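Local coordinates for protein triggering receptor expressed on myeloid cells 1 (Mus musculus, PDB 1U9K) that amplifies inflammatory responses as a myeloid cell-surface receptor that multimerizes on ligand binding and signals through the adapter DAP12, here as its extracellular immunoglobulin V-type domain, at residues E59-G63 and K64-K68; D82-V85 and T86-G89. One frame throughout, in Å; residues are numbered along the deposited sequence.

Interaction 1: residues E59-G63 and K64-K68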
ATOM      1  N   GLU A  59      -5.372 -12.085  -0.033  1.00 21.54           N
ATOM      2  CA  GLU A  59      -5.960 -10.888   0.469  1.00 24.52           C
ATOM      3  C   GLU A  59      -5.830 -10.881   1.970  1.00 24.35           C
ATOM      4  O   GLU A  59      -6.247 -11.820   2.605  1.00 23.39           O
ATOM      5  CB  GLU A  59      -7.404 -10.756  -0.016  1.00 26.09           C
ATOM      6  CG  GLU A  59      -8.439 -10.805   1.095  1.00 33.19           C
ATOM      7  CD  GLU A  59      -9.856 -10.916   0.567  1.00 41.87           C
ATOM      8  OE1 GLU A  59     -10.028 -10.953  -0.668  1.00 45.60           O
ATOM      9  OE2 GLU A  59     -10.793 -10.964   1.389  1.00 46.82           O
ATOM     10  N   VAL A  60      -5.185  -9.867   2.512  1.00 24.26           N
ATOM     11  CA  VAL A  60      -4.946  -9.790   3.942  1.00 25.98           C
ATOM     12  C   VAL A  60      -5.659  -8.555   4.500  1.00 26.55           C
ATOM     13  O   VAL A  60      -5.644  -7.476   3.852  1.00 22.60           O
ATOM     14  CB  VAL A  60      -3.418  -9.718   4.255  1.00 27.32           C
ATOM     15  CG1 VAL A  60      -2.729  -8.859   3.358  1.00 29.05           C
ATOM     16  CG2 VAL A  60      -3.162  -9.214   5.711  1.00 29.44           C
ATOM     17  N   HIS A  61      -6.298  -8.744   5.652  1.00 27.13           N
ATOM     18  CA  HIS A  61      -6.928  -7.670   6.412  1.00 31.05           C
ATOM     19  C   HIS A  61      -6.105  -7.326   7.656  1.00 31.80           C
ATOM     20  O   HIS A  61      -5.563  -8.220   8.333  1.00 32.92           O
ATOM     21  CB  HIS A  61      -8.345  -8.077   6.811  1.00 31.72           C
ATOM     22  CG  HIS A  61      -9.242  -8.319   5.640  1.00 36.68           C
ATOM     23  ND1 HIS A  61      -9.595  -7.326   4.752  1.00 43.34           N
ATOM     24  CD2 HIS A  61      -9.829  -9.452   5.185  1.00 42.52           C
ATOM     25  CE1 HIS A  61     -10.379  -7.831   3.810  1.00 44.42           C
ATOM     26  NE2 HIS A  61     -10.531  -9.119   4.045  1.00 44.49           N
ATOM     27  N   MET A  62      -5.993  -6.042   7.950  1.00 31.24           N
ATOM     28  CA  MET A  62      -5.290  -5.584   9.128  1.00 31.70           C
ATOM     29  C   MET A  62      -5.989  -4.306   9.501  1.00 30.40           C
ATOM     30  O   MET A  62      -5.763  -3.281   8.870  1.00 29.68           O
ATOM     31  CB  MET A  62      -3.784  -5.536   8.867  1.00 32.55           C
ATOM     32  CG  MET A  62      -2.981  -4.893   9.985  1.00 35.39           C
ATOM     33  SD  MET A  62      -2.930  -5.906  11.475  1.00 44.01           S
ATOM     34  CE  MET A  62      -1.890  -7.259  10.929  1.00 43.85           C
ATOM     35  N   GLY A  63      -6.918  -4.393  10.444  1.00 29.82           N
ATOM     36  CA  GLY A  63      -7.692  -3.229  10.873  1.00 29.24           C
ATOM     37  C   GLY A  63      -8.530  -2.706   9.707  1.00 28.65           C
ATOM     38  O   GLY A  63      -9.278  -3.467   9.105  1.00 27.88           O
ATOM     39  N   LYS A  64      -8.390  -1.427   9.367  1.00 28.01           N
ATOM     40  CA  LYS A  64      -9.120  -0.852   8.217  1.00 26.59           C
ATOM     41  C   LYS A  64      -8.408  -1.042   6.890  1.00 25.32           C
ATOM     42  O   LYS A  64      -8.837  -0.473   5.857  1.00 21.83           O
ATOM     43  CB  LYS A  64      -9.343   0.642   8.412  1.00 28.39           C
ATOM     44  CG  LYS A  64      -8.148   1.518   8.168  1.00 31.02           C
ATOM     45  CD  LYS A  64      -8.465   3.043   8.236  1.00 37.34           C
ATOM     46  CE  LYS A  64      -9.058   3.510   9.608  1.00 37.79           C
ATOM     47  NZ  LYS A  64      -9.481   4.965   9.534  1.00 39.04           N
ATOM     48  N   PHE A  65      -7.291  -1.751   6.917  1.00 22.45           N
ATOM     49  CA  PHE A  65      -6.486  -1.933   5.709  1.00 21.63           C
ATOM     50  C   PHE A  65      -6.790  -3.316   5.099  1.00 22.32           C
ATOM     51  O   PHE A  65      -6.955  -4.295   5.824  1.00 22.55           O
ATOM     52  CB  PHE A  65      -4.997  -1.836   6.022  1.00 22.14           C
ATOM     53  CG  PHE A  65      -4.611  -0.564   6.673  1.00 22.82           C
ATOM     54  CD1 PHE A  65      -4.614  -0.441   8.026  1.00 26.20           C
ATOM     55  CD2 PHE A  65      -4.230   0.518   5.912  1.00 25.02           C
ATOM     56  CE1 PHE A  65      -4.288   0.738   8.632  1.00 26.14           C
ATOM     57  CE2 PHE A  65      -3.895   1.694   6.523  1.00 25.52           C
ATOM     58  CZ  PHE A  65      -3.952   1.804   7.889  1.00 25.73           C
ATOM     59  N   THR A  66      -6.874  -3.349   3.776  1.00 21.61           N
ATOM     60  CA  THR A  66      -6.950  -4.577   3.035  1.00 22.05           C
ATOM     61  C   THR A  66      -5.937  -4.477   1.908  1.00 21.62           C
ATOM     62  O   THR A  66      -5.852  -3.482   1.216  1.00 20.84           O
ATOM     63  CB  THR A  66      -8.372  -4.766   2.462  1.00 22.55           C
ATOM     64  OG1 THR A  66      -9.275  -4.969   3.547  1.00 24.84           O
ATOM     65  CG2 THR A  66      -8.469  -6.054   1.633  1.00 24.32           C
ATOM     66  N   LEU A  67      -5.120  -5.514   1.745  1.00 21.14           N
ATOM     67  CA  LEU A  67      -4.206  -5.615   0.637  1.00 20.24           C
ATOM     68  C   LEU A  67      -4.591  -6.776  -0.183  1.00 19.44           C
ATOM     69  O   LEU A  67      -4.673  -7.919   0.316  1.00 21.38           O
ATOM     70  CB  LEU A  67      -2.843  -5.861   1.208  1.00 23.22           C
ATOM     71  CG  LEU A  67      -1.568  -5.473   0.562  1.00 27.94           C
ATOM     72  CD1 LEU A  67      -1.624  -4.034   0.149  1.00 32.77           C
ATOM     73  CD2 LEU A  67      -0.453  -5.723   1.635  1.00 26.26           C
ATOM     74  N   LYS A  68      -4.838  -6.551  -1.453  1.00 18.38           N
ATOM     75  CA  LYS A  68      -5.133  -7.659  -2.343  1.00 17.68           C
ATOM     76  C   LYS A  68      -3.906  -7.823  -3.187  1.00 18.50           C
ATOM     77  O   LYS A  68      -3.442  -6.870  -3.810  1.00 19.46           O
ATOM     78  CB  LYS A  68      -6.344  -7.363  -3.178  1.00 18.20           C
ATOM     79  CG  LYS A  68      -7.682  -7.530  -2.518  1.00 21.60           C
ATOM     80  CD  LYS A  68      -8.750  -7.115  -3.558  1.00 26.71           C
ATOM     81  CE  LYS A  68     -10.184  -7.625  -3.219  1.00 30.67           C
ATOM     82  NZ  LYS A  68     -10.680  -6.632  -2.217  1.00 36.54           N
TER
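V60 and L67 form a hydrogen-bonded antiparallel pair in a tight beta hairpin at the edge of the four-stranded sheet of this V-type immunoglobulin domain. Strand 58-62 is one edge strand, and 65-68 runs back along it. V60 N reaches L67 O at 3.0 Å, and L67 N returns to V60 O. The next hydrogen-bonded pair, M62 and F65, closes the hairpin through a type II' turn from M62 to F65. G63 takes the first corner at a positive phi of 63°; there a CB would clash with K64 N.

The two faces differ. V60, L67 and F65 point to the inner one, where V60 CG1 lies 3.7 Å from L67 CB. F65 and V60 also pack on V48 of the facing sheet, and L67 on V78 next door. H61 and T66 share the other face and lie side by side. T66 OG1 sits beside the backbone N (chi1 -67°), with CG2 also turned to the imidazole. An alanine at T66 removes both branches and would probably leave H61 ND1 without its mate and the ring freer to turn. The far nitrogen of that ring has its own partner. H61 NE2 donates to E59 OE2 over 3.2 Å, on the carboxylate's anti side, bent and tilted out of both group planes. At the near nitrogen, T66 OG1 lies in the imidazole plane, 2.7 Å from H61 ND1.

Interaction 2: residues D82-V85 and T86-G89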
ATOM      1  N   ASP A  82     -13.486   3.404   5.877  1.00 20.46           N
ATOM      2  CA  ASP A  82     -13.963   4.298   6.923  1.00 22.04           C
ATOM      3  C   ASP A  82     -12.893   5.344   7.213  1.00 20.61           C
ATOM      4  O   ASP A  82     -12.436   5.493   8.331  1.00 20.33           O
ATOM      5  CB  ASP A  82     -14.308   3.528   8.194  1.00 22.88           C
ATOM      6  CG  ASP A  82     -15.190   4.345   9.130  1.00 29.33           C
ATOM      7  OD1 ASP A  82     -15.879   5.300   8.633  1.00 33.96           O
ATOM      8  OD2 ASP A  82     -15.231   4.143  10.375  1.00 37.25           O
ATOM      9  N   LEU A  83     -12.466   6.052   6.175  1.00 20.49           N
ATOM     10  CA  LEU A  83     -11.424   7.055   6.329  1.00 19.81           C
ATOM     11  C   LEU A  83     -11.777   8.120   7.338  1.00 20.05           C
ATOM     12  O   LEU A  83     -12.904   8.569   7.425  1.00 18.64           O
ATOM     13  CB  LEU A  83     -11.145   7.754   4.992  1.00 19.40           C
ATOM     14  CG  LEU A  83     -10.474   6.903   3.934  1.00 20.75           C
ATOM     15  CD1 LEU A  83     -10.565   7.600   2.572  1.00 23.73           C
ATOM     16  CD2 LEU A  83      -9.085   6.596   4.331  1.00 23.82           C
ATOM     17  N   GLN A  84     -10.787   8.532   8.104  1.00 20.79           N
ATOM     18  CA  GLN A  84     -10.921   9.633   9.028  1.00 21.59           C
ATOM     19  C   GLN A  84     -10.020  10.766   8.613  1.00 21.07           C
ATOM     20  O   GLN A  84      -9.025  10.548   7.930  1.00 19.04           O
ATOM     21  CB  GLN A  84     -10.535   9.168  10.441  1.00 23.35           C
ATOM     22  CG  GLN A  84     -11.348   7.970  10.962  1.00 26.79           C
ATOM     23  CD  GLN A  84     -12.837   8.276  11.069  1.00 32.86           C
ATOM     24  OE1 GLN A  84     -13.204   9.341  11.520  1.00 36.03           O
ATOM     25  NE2 GLN A  84     -13.695   7.352  10.625  1.00 37.04           N
ATOM     26  N   VAL A  85     -10.346  11.977   9.061  1.00 20.65           N
ATOM     27  CA  VAL A  85      -9.534  13.124   8.698  1.00 22.86           C
ATOM     28  C   VAL A  85      -8.060  12.914   9.137  1.00 23.17           C
ATOM     29  O   VAL A  85      -7.153  13.288   8.414  1.00 23.60           O
ATOM     30  CB  VAL A  85     -10.077  14.457   9.262  1.00 22.79           C
ATOM     31  CG1 VAL A  85      -9.103  15.613   8.925  1.00 26.73           C
ATOM     32  CG2 VAL A  85     -11.469  14.777   8.711  1.00 23.33           C
ATOM     33  N   THR A  86      -7.848  12.299  10.296  1.00 23.31           N
ATOM     34  CA  THR A  86      -6.500  11.971  10.779  1.00 23.81           C
ATOM     35  C   THR A  86      -5.747  10.912   9.989  1.00 22.83           C
ATOM     36  O   THR A  86      -4.581  10.705  10.275  1.00 22.57           O
ATOM     37  CB  THR A  86      -6.521  11.485  12.272  1.00 23.71           C
ATOM     38  OG1 THR A  86      -7.438  10.395  12.405  1.00 26.61           O
ATOM     39  CG2 THR A  86      -7.052  12.520  13.194  1.00 26.49           C
ATOM     40  N   ASP A  87      -6.391  10.194   9.063  1.00 22.41           N
ATOM     41  CA  ASP A  87      -5.670   9.344   8.097  1.00 21.67           C
ATOM     42  C   ASP A  87      -4.940  10.122   7.027  1.00 21.62           C
ATOM     43  O   ASP A  87      -4.119   9.566   6.286  1.00 20.37           O
ATOM     44  CB  ASP A  87      -6.620   8.403   7.383  1.00 22.41           C
ATOM     45  CG  ASP A  87      -7.277   7.405   8.316  1.00 24.47           C
ATOM     46  OD1 ASP A  87      -6.612   6.970   9.300  1.00 26.48           O
ATOM     47  OD2 ASP A  87      -8.455   6.992   8.158  1.00 22.88           O
ATOM     48  N   SER A  88      -5.279  11.404   6.896  1.00 22.09           N
ATOM     49  CA  SER A  88      -4.605  12.265   5.961  1.00 21.57           C
ATOM     50  C   SER A  88      -3.061  12.173   6.128  1.00 22.70           C
ATOM     51  O   SER A  88      -2.546  12.240   7.237  1.00 20.80           O
ATOM     52  CB  SER A  88      -5.054  13.693   6.106  1.00 22.64           C
ATOM     53  OG  SER A  88      -6.444  13.842   5.859  1.00 19.27           O
ATOM     54  N   GLY A  89      -2.356  12.008   5.003  1.00 22.01           N
ATOM     55  CA  GLY A  89      -0.913  11.838   5.018  1.00 22.55           C
ATOM     56  C   GLY A  89      -0.365  11.284   3.743  1.00 20.77           C
ATOM     57  O   GLY A  89      -1.126  11.123   2.780  1.00 21.87           O
TER
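Q84 and D87 grip each other twice in a short turn. Q84 N donates to D87 OD2 at 2.8 Å in a nearly straight bond, 169° at the hydrogen. It meets the carboxylate from above its plane. In return, D87 N donates to Q84 O at 2.9 Å. This bond and that from S88 N to V85 O are successive i-to-i-3 bonds of a 3-10 turn. The D87 carboxylate folds back onto Q84 N because CG lies beside its own backbone N (chi1 -64°). That brings OD2 over the start of the turn, 3.5 Å from L83 CA.

One residue on, V85 O accepts two bonds from S88. S88 OG comes in the carbonyl plane, on a lone pair, at 2.7 Å. S88 N approaches from above that plane at 3.1 Å. The Q84 side chain bends at its second torsion, and Q84 NE2 donates to D82 O from above the carbonyl plane at 3.2 Å.

Further out, D87 OD2 has a stronger mate in K64, the basic residue-aspartate salt bridge common in V-set domains. Y91 OH bonds to D87 O, the tyrosine corner of the immunoglobulin D-x-G-x-Y-x-C signature. The turn leads from strand 75-80 into strand 89-96. L83 packs on L111 and V113 of strand 103-113, S88 OG also bonds to V113 N, and G89 pairs with L111 as strand 89-96 begins.

Overall arrangement
Interaction 1 is a surface contact on the edge hairpin of the four-stranded sheet. Interaction 2 is partly buried, in the connection from that sheet to the five-stranded one. The first rests on regular strand pairing, with an apolar face turned inward and polar side chains on the other. The second has no strand ladder; a buried carboxylate and a serine hydroxyl bind backbone groups instead. Their centres lie about 16 Å apart, yet they meet through K64, the second corner residue of the hairpin turn. K64 NZ makes a salt bridge to D87 OD2 at 2.7 Å and a probable hydrogen bond to D82 O. The lysine thus ties residues 64-68 to residues 82-89.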